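Long-range contacts in putative tetR-family transcriptional regulatory protein (Streptomyces coelicolor, PDB 2DG8), which probably binds operator DNA through an N-terminal helix-turn-helix and regulates transcription as a member of the TetR family: residues 71-76 and 91-96; 64-69 and 127-131. One frame throughout, in Å; residues are numbered along the deposited sequence.

Interaction 1 (71-76 and 91-96); sequences VFDEHL and DLVHEL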
loop_
_atom_site.group_PDB
_atom_site.type_symbol
_atom_site.label_atom_id
_atom_site.label_comp_id
_atom_site.label_asym_id
_atom_site.label_seq_id
_atom_site.Cartn_x
_atom_site.Cartn_y
_atom_site.Cartn_z
ATOM N N VAL A 71 -17.095 2.275 -5.475
ATOM C CA VAL A 71 -16.815 1.024 -6.168
ATOM C C VAL A 71 -17.226 -0.121 -5.251
ATOM O O VAL A 71 -17.697 -1.159 -5.716
ATOM C CB VAL A 71 -15.323 0.887 -6.533
ATOM C CG1 VAL A 71 -15.071 -0.474 -7.161
ATOM C CG2 VAL A 71 -14.930 1.979 -7.519
ATOM N N PHE A 72 -17.043 0.080 -3.949
ATOM C CA PHE A 72 -17.430 -0.917 -2.964
ATOM C C PHE A 72 -18.953 -1.022 -3.001
ATOM O O PHE A 72 -19.515 -2.118 -3.003
ATOM C CB PHE A 72 -16.970 -0.494 -1.562
ATOM C CG PHE A 72 -15.567 -0.938 -1.218
ATOM C CD1 PHE A 72 -15.342 -1.784 -0.136
ATOM C CD2 PHE A 72 -14.482 -0.537 -1.987
ATOM C CE1 PHE A 72 -14.051 -2.223 0.181
ATOM C CE2 PHE A 72 -13.183 -0.968 -1.682
ATOM C CZ PHE A 72 -12.970 -1.815 -0.599
ATOM N N ASP A 73 -19.608 0.133 -3.049
ATOM C CA ASP A 73 -21.058 0.194 -3.091
ATOM C C ASP A 73 -21.589 -0.492 -4.341
ATOM O O ASP A 73 -22.567 -1.240 -4.282
ATOM C CB ASP A 73 -21.531 1.643 -3.090
ATOM C CG ASP A 73 -23.038 1.753 -3.017
ATOM O OD1 ASP A 73 -23.570 2.848 -3.294
ATOM O OD2 ASP A 73 -23.687 0.739 -2.675
ATOM N N GLU A 74 -20.943 -0.233 -5.472
ATOM C CA GLU A 74 -21.357 -0.836 -6.731
ATOM C C GLU A 74 -21.386 -2.366 -6.649
ATOM O O GLU A 74 -22.360 -2.999 -7.065
ATOM C CB GLU A 74 -20.411 -0.415 -7.860
ATOM C CG GLU A 74 -20.880 -0.859 -9.247
ATOM C CD GLU A 74 -19.822 -0.666 -10.327
ATOM O OE1 GLU A 74 -19.275 0.453 -10.448
ATOM O OE2 GLU A 74 -19.544 -1.639 -11.062
ATOM N N HIS A 75 -20.317 -2.956 -6.121
ATOM C CA HIS A 75 -20.227 -4.407 -6.008
ATOM C C HIS A 75 -21.060 -4.994 -4.887
ATOM O O HIS A 75 -21.810 -5.948 -5.099
ATOM C CB HIS A 75 -18.769 -4.848 -5.812
ATOM C CG HIS A 75 -17.948 -4.786 -7.059
ATOM N ND1 HIS A 75 -17.386 -3.616 -7.522
ATOM C CD2 HIS A 75 -17.635 -5.740 -7.966
ATOM C CE1 HIS A 75 -16.762 -3.852 -8.661
ATOM N NE2 HIS A 75 -16.898 -5.132 -8.955
ATOM N N LEU A 76 -20.913 -4.428 -3.693
ATOM C CA LEU A 76 -21.617 -4.911 -2.513
ATOM C C LEU A 76 -23.107 -4.586 -2.494
ATOM O O LEU A 76 -23.920 -5.389 -2.030
ATOM C CB LEU A 76 -20.955 -4.356 -1.247
ATOM C CG LEU A 76 -19.563 -4.871 -0.857
ATOM C CD1 LEU A 76 -19.640 -6.345 -0.465
ATOM C CD2 LEU A 76 -18.605 -4.685 -2.004
ATOM N N ASP A 91 -14.883 -10.075 -6.846
ATOM C CA ASP A 91 -14.946 -9.228 -8.030
ATOM C C ASP A 91 -14.293 -7.891 -7.728
ATOM O O ASP A 91 -13.560 -7.337 -8.549
ATOM C CB ASP A 91 -16.409 -8.991 -8.437
ATOM C CG ASP A 91 -17.081 -10.244 -8.944
ATOM O OD1 ASP A 91 -18.326 -10.256 -9.034
ATOM O OD2 ASP A 91 -16.365 -11.212 -9.262
ATOM N N LEU A 92 -14.580 -7.375 -6.541
ATOM C CA LEU A 92 -14.047 -6.091 -6.110
ATOM C C LEU A 92 -12.519 -6.154 -6.081
ATOM O O LEU A 92 -11.846 -5.272 -6.598
ATOM C CB LEU A 92 -14.560 -5.765 -4.711
ATOM C CG LEU A 92 -14.924 -4.343 -4.289
ATOM C CD1 LEU A 92 -14.972 -4.311 -2.766
ATOM C CD2 LEU A 92 -13.925 -3.330 -4.803
ATOM N N VAL A 93 -11.986 -7.200 -5.457
ATOM C CA VAL A 93 -10.546 -7.370 -5.343
ATOM C C VAL A 93 -9.854 -7.409 -6.696
ATOM O O VAL A 93 -8.837 -6.744 -6.888
ATOM C CB VAL A 93 -10.190 -8.661 -4.577
ATOM C CG1 VAL A 93 -8.724 -9.019 -4.812
ATOM C CG2 VAL A 93 -10.446 -8.462 -3.086
ATOM N N HIS A 94 -10.388 -8.192 -7.631
ATOM C CA HIS A 94 -9.754 -8.274 -8.940
ATOM C C HIS A 94 -9.880 -6.980 -9.743
ATOM O O HIS A 94 -8.934 -6.553 -10.408
ATOM C CB HIS A 94 -10.295 -9.483 -9.711
ATOM C CG HIS A 94 -9.758 -10.790 -9.202
ATOM N ND1 HIS A 94 -9.144 -11.710 -10.023
ATOM C CD2 HIS A 94 -9.673 -11.291 -7.948
ATOM C CE1 HIS A 94 -8.696 -12.717 -9.297
ATOM N NE2 HIS A 94 -9.003 -12.489 -8.033
ATOM N N GLU A 95 -11.028 -6.331 -9.657
ATOM C CA GLU A 95 -11.196 -5.080 -10.381
ATOM C C GLU A 95 -10.228 -4.008 -9.848
ATOM O O GLU A 95 -9.563 -3.327 -10.617
ATOM C CB GLU A 95 -12.638 -4.583 -10.262
ATOM C CG GLU A 95 -12.885 -3.286 -11.015
ATOM C CD GLU A 95 -14.333 -2.829 -10.957
ATOM O OE1 GLU A 95 -15.236 -3.689 -11.081
ATOM O OE2 GLU A 95 -14.561 -1.610 -10.808
ATOM N N LEU A 96 -10.139 -3.876 -8.529
ATOM C CA LEU A 96 -9.261 -2.874 -7.931
ATOM C C LEU A 96 -7.782 -3.147 -8.175
ATOM O O LEU A 96 -6.983 -2.221 -8.210
ATOM C CB LEU A 96 -9.477 -2.790 -6.421
ATOM C CG LEU A 96 -10.816 -2.359 -5.816
ATOM C CD1 LEU A 96 -10.767 -2.641 -4.311
ATOM C CD2 LEU A 96 -11.083 -0.881 -6.084
#
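Helices 53-77 and 82-98 run in roughly opposite senses: the axes of 71-76 and 91-96 pass 10.3 Å apart at their closest, with 141° between their N-to-C directions, and the CA atoms of His75 and Leu92 are closest, 6.4 Å apart. In this knob-into-hole contact between successive helices of an all-helical TetR-family subunit, Leu92 sits among Val71, Phe72, His75 and Leu76. Its CD1 lies almost squarely over the Phe72 ring, 3.5 Å from the centroid, a CH-pi contact, and also meets Leu76 CD2 at 3.7 Å. The His75 ring takes Leu92 CA over its face, 4.1 Å from the centroid, another CH-pi contact. A hydrogen bond from His75 ND1 to Val71 O (3.1 Å) ties this ring to its own helix. Leu96 extends the apolar seam, its CD1 3.9 Å from Phe72 CE2. Asp91 OD2 forms a salt bridge with Arg167, starting helix 167-177. Beyond the seam, helix 141-159 takes Leu96 against Thr155 and Phe72 against Asp148, while helix 121-135 meets Phe72 and Leu76.

Interaction 2 (64-69 and 127-131); sequences FTDHIV and WMRRS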
loop_
_atom_site.group_PDB
_atom_site.type_symbol
_atom_site.label_atom_id
_atom_site.label_comp_id
_atom_site.label_asym_id
_atom_site.label_seq_id
_atom_site.Cartn_x
_atom_site.Cartn_y
_atom_site.Cartn_z
ATOM N N PHE A 64 -11.113 11.282 -4.623
ATOM C CA PHE A 64 -10.661 9.968 -5.091
ATOM C C PHE A 64 -11.196 8.907 -4.129
ATOM O O PHE A 64 -11.622 7.828 -4.531
ATOM C CB PHE A 64 -9.128 9.894 -5.133
ATOM C CG PHE A 64 -8.608 8.508 -5.351
ATOM C CD1 PHE A 64 -8.128 7.752 -4.286
ATOM C CD2 PHE A 64 -8.662 7.926 -6.619
ATOM C CE1 PHE A 64 -7.712 6.433 -4.480
ATOM C CE2 PHE A 64 -8.251 6.606 -6.821
ATOM C CZ PHE A 64 -7.775 5.861 -5.748
ATOM N N THR A 65 -11.181 9.244 -2.851
ATOM C CA THR A 65 -11.671 8.364 -1.801
ATOM C C THR A 65 -13.158 8.044 -1.990
ATOM O O THR A 65 -13.569 6.885 -1.883
ATOM C CB THR A 65 -11.390 9.015 -0.420
ATOM O OG1 THR A 65 -10.271 8.342 0.174
ATOM C CG2 THR A 65 -12.605 8.973 0.500
ATOM N N ASP A 66 -13.954 9.063 -2.297
ATOM C CA ASP A 66 -15.391 8.884 -2.519
ATOM C C ASP A 66 -15.622 7.904 -3.666
ATOM O O ASP A 66 -16.528 7.070 -3.625
ATOM C CB ASP A 66 -16.046 10.230 -2.868
ATOM C CG ASP A 66 -16.163 11.161 -1.667
ATOM O OD1 ASP A 66 -16.441 12.365 -1.869
ATOM O OD2 ASP A 66 -15.990 10.696 -0.521
ATOM N N HIS A 67 -14.786 8.026 -4.690
ATOM C CA HIS A 67 -14.850 7.192 -5.892
ATOM C C HIS A 67 -14.655 5.695 -5.628
ATOM O O HIS A 67 -15.441 4.870 -6.098
ATOM C CB HIS A 67 -13.801 7.696 -6.900
ATOM C CG HIS A 67 -13.443 6.699 -7.958
ATOM N ND1 HIS A 67 -14.299 6.356 -8.984
ATOM C CD2 HIS A 67 -12.320 5.965 -8.144
ATOM C CE1 HIS A 67 -13.718 5.455 -9.755
ATOM N NE2 HIS A 67 -12.516 5.200 -9.268
ATOM N N ILE A 68 -13.613 5.347 -4.882
ATOM C CA ILE A 68 -13.341 3.948 -4.580
ATOM C C ILE A 68 -14.404 3.389 -3.642
ATOM O O ILE A 68 -14.820 2.234 -3.778
ATOM C CB ILE A 68 -11.935 3.774 -3.960
ATOM C CG1 ILE A 68 -10.873 4.260 -4.955
ATOM C CG2 ILE A 68 -11.671 2.306 -3.648
ATOM C CD1 ILE A 68 -10.811 3.446 -6.247
ATOM N N VAL A 69 -14.853 4.213 -2.698
ATOM C CA VAL A 69 -15.895 3.796 -1.772
ATOM C C VAL A 69 -17.136 3.431 -2.581
ATOM O O VAL A 69 -17.843 2.475 -2.268
ATOM C CB VAL A 69 -16.246 4.927 -0.781
ATOM C CG1 VAL A 69 -17.593 4.651 -0.111
ATOM C CG2 VAL A 69 -15.150 5.035 0.277
ATOM N N TRP A 127 -11.730 6.747 5.006
ATOM C CA TRP A 127 -11.865 5.868 3.844
ATOM C C TRP A 127 -12.177 4.442 4.349
ATOM O O TRP A 127 -13.135 3.805 3.917
ATOM C CB TRP A 127 -10.555 5.876 3.028
ATOM C CG TRP A 127 -10.617 5.139 1.714
ATOM C CD1 TRP A 127 -11.703 4.511 1.175
ATOM C CD2 TRP A 127 -9.537 4.929 0.790
ATOM N NE1 TRP A 127 -11.371 3.920 -0.023
ATOM C CE2 TRP A 127 -10.047 4.157 -0.283
ATOM C CE3 TRP A 127 -8.189 5.317 0.766
ATOM C CZ2 TRP A 127 -9.255 3.760 -1.371
ATOM C CZ3 TRP A 127 -7.398 4.927 -0.317
ATOM C CH2 TRP A 127 -7.938 4.152 -1.372
ATOM N N MET A 128 -11.374 3.959 5.286
ATOM C CA MET A 128 -11.581 2.621 5.832
ATOM C C MET A 128 -12.949 2.481 6.492
ATOM O O MET A 128 -13.576 1.428 6.415
ATOM C CB MET A 128 -10.488 2.284 6.850
ATOM C CG MET A 128 -9.100 2.136 6.252
ATOM S SD MET A 128 -7.888 1.644 7.500
ATOM C CE MET A 128 -7.521 3.195 8.262
ATOM N N ARG A 129 -13.409 3.548 7.132
ATOM C CA ARG A 129 -14.694 3.531 7.813
ATOM C C ARG A 129 -15.861 3.390 6.842
ATOM O O ARG A 129 -16.797 2.643 7.096
ATOM C CB ARG A 129 -14.873 4.811 8.637
ATOM C CG ARG A 129 -16.025 4.749 9.628
ATOM C CD ARG A 129 -16.611 6.135 9.857
ATOM N NE ARG A 129 -17.505 6.494 8.763
ATOM C CZ ARG A 129 -17.861 7.737 8.463
ATOM N NH1 ARG A 129 -17.394 8.752 9.177
ATOM N NH2 ARG A 129 -18.685 7.965 7.450
ATOM N N ARG A 130 -15.810 4.119 5.734
ATOM C CA ARG A 130 -16.880 4.058 4.743
ATOM C C ARG A 130 -16.882 2.706 4.024
ATOM O O ARG A 130 -17.939 2.176 3.661
ATOM C CB ARG A 130 -16.719 5.208 3.752
ATOM C CG ARG A 130 -16.700 6.566 4.439
ATOM C CD ARG A 130 -17.692 7.517 3.800
ATOM N NE ARG A 130 -17.232 7.994 2.500
ATOM C CZ ARG A 130 -18.041 8.433 1.541
ATOM N NH1 ARG A 130 -17.538 8.853 0.392
ATOM N NH2 ARG A 130 -19.356 8.432 1.721
ATOM N N SER A 131 -15.693 2.150 3.819
ATOM C CA SER A 131 -15.580 0.842 3.181
ATOM C C SER A 131 -16.312 -0.161 4.071
ATOM O O SER A 131 -17.136 -0.952 3.603
ATOM C CB SER A 131 -14.111 0.427 3.069
ATOM O OG SER A 131 -13.383 1.331 2.265
#
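Trp127 fills the middle of this contact, a knob in a hole made by Phe64, Thr65, Ile68 and Val69, in the all-helical fold of a TetR-family regulator, where helix 53-77 packs on helix 121-135. The edge of the Phe64 ring points toward the face of the six-membered indole ring in an offset edge-to-face pair, with centroids 5.9 Å apart and planes at 83°. Ile68 CG2 comes to the indole edge, 3.6 Å from Trp127 CZ2, and Val69 CG2 sits 3.6 Å from Trp127 CD1. Leu110 of helix 101-116 also packs on the tryptophan, and Phe64 touches Leu106 of that helix, so the aromatic pair is buried where three helices meet.

The segments run nearly parallel, 21° between axes 9.9 Å apart at closest approach, which lets one helical turn match another: the CA atoms of Thr65 and Trp127 are 6.2 Å apart, those of Val69 and Ser131 5.8 Å. Toward the polar side, Thr65 lays its OG1 over the indole face, 3.5 Å from Trp127 CD2. Val69 leads from the apolar centre toward the charged edge, its CG2 3.8 Å from Arg130 CB and its CG1 over a face of the guanidinium. Arg130 thus crosses Val69 to reach the exposed Asp66, closing the edge with a salt bridge of 2.6 Å between Arg130 NH1 and Asp66 OD2.

Overall arrangement
Helix 53-77 is common to both contacts: interaction 2 uses an earlier part of it to hold helix 121-135, and interaction 1 takes the following turns to hold helix 82-98. Their centres are about 12 Å apart, and they touch directly, with Phe72 CE1 3.9 Å from Ser131 CB and Leu96 CD2 4.1 Å from Ile68 CG2, so the packing continues from one to the other. Interaction 2 lies deeper, about 6 Å from the chain centre to its own centre against 11 Å for interaction 1. On the side of 127-131 turned away from 64-69, Met128 packs on His157 of the second subunit. Together the contacts pack helix 53-77 against helices 82-98 and 121-135.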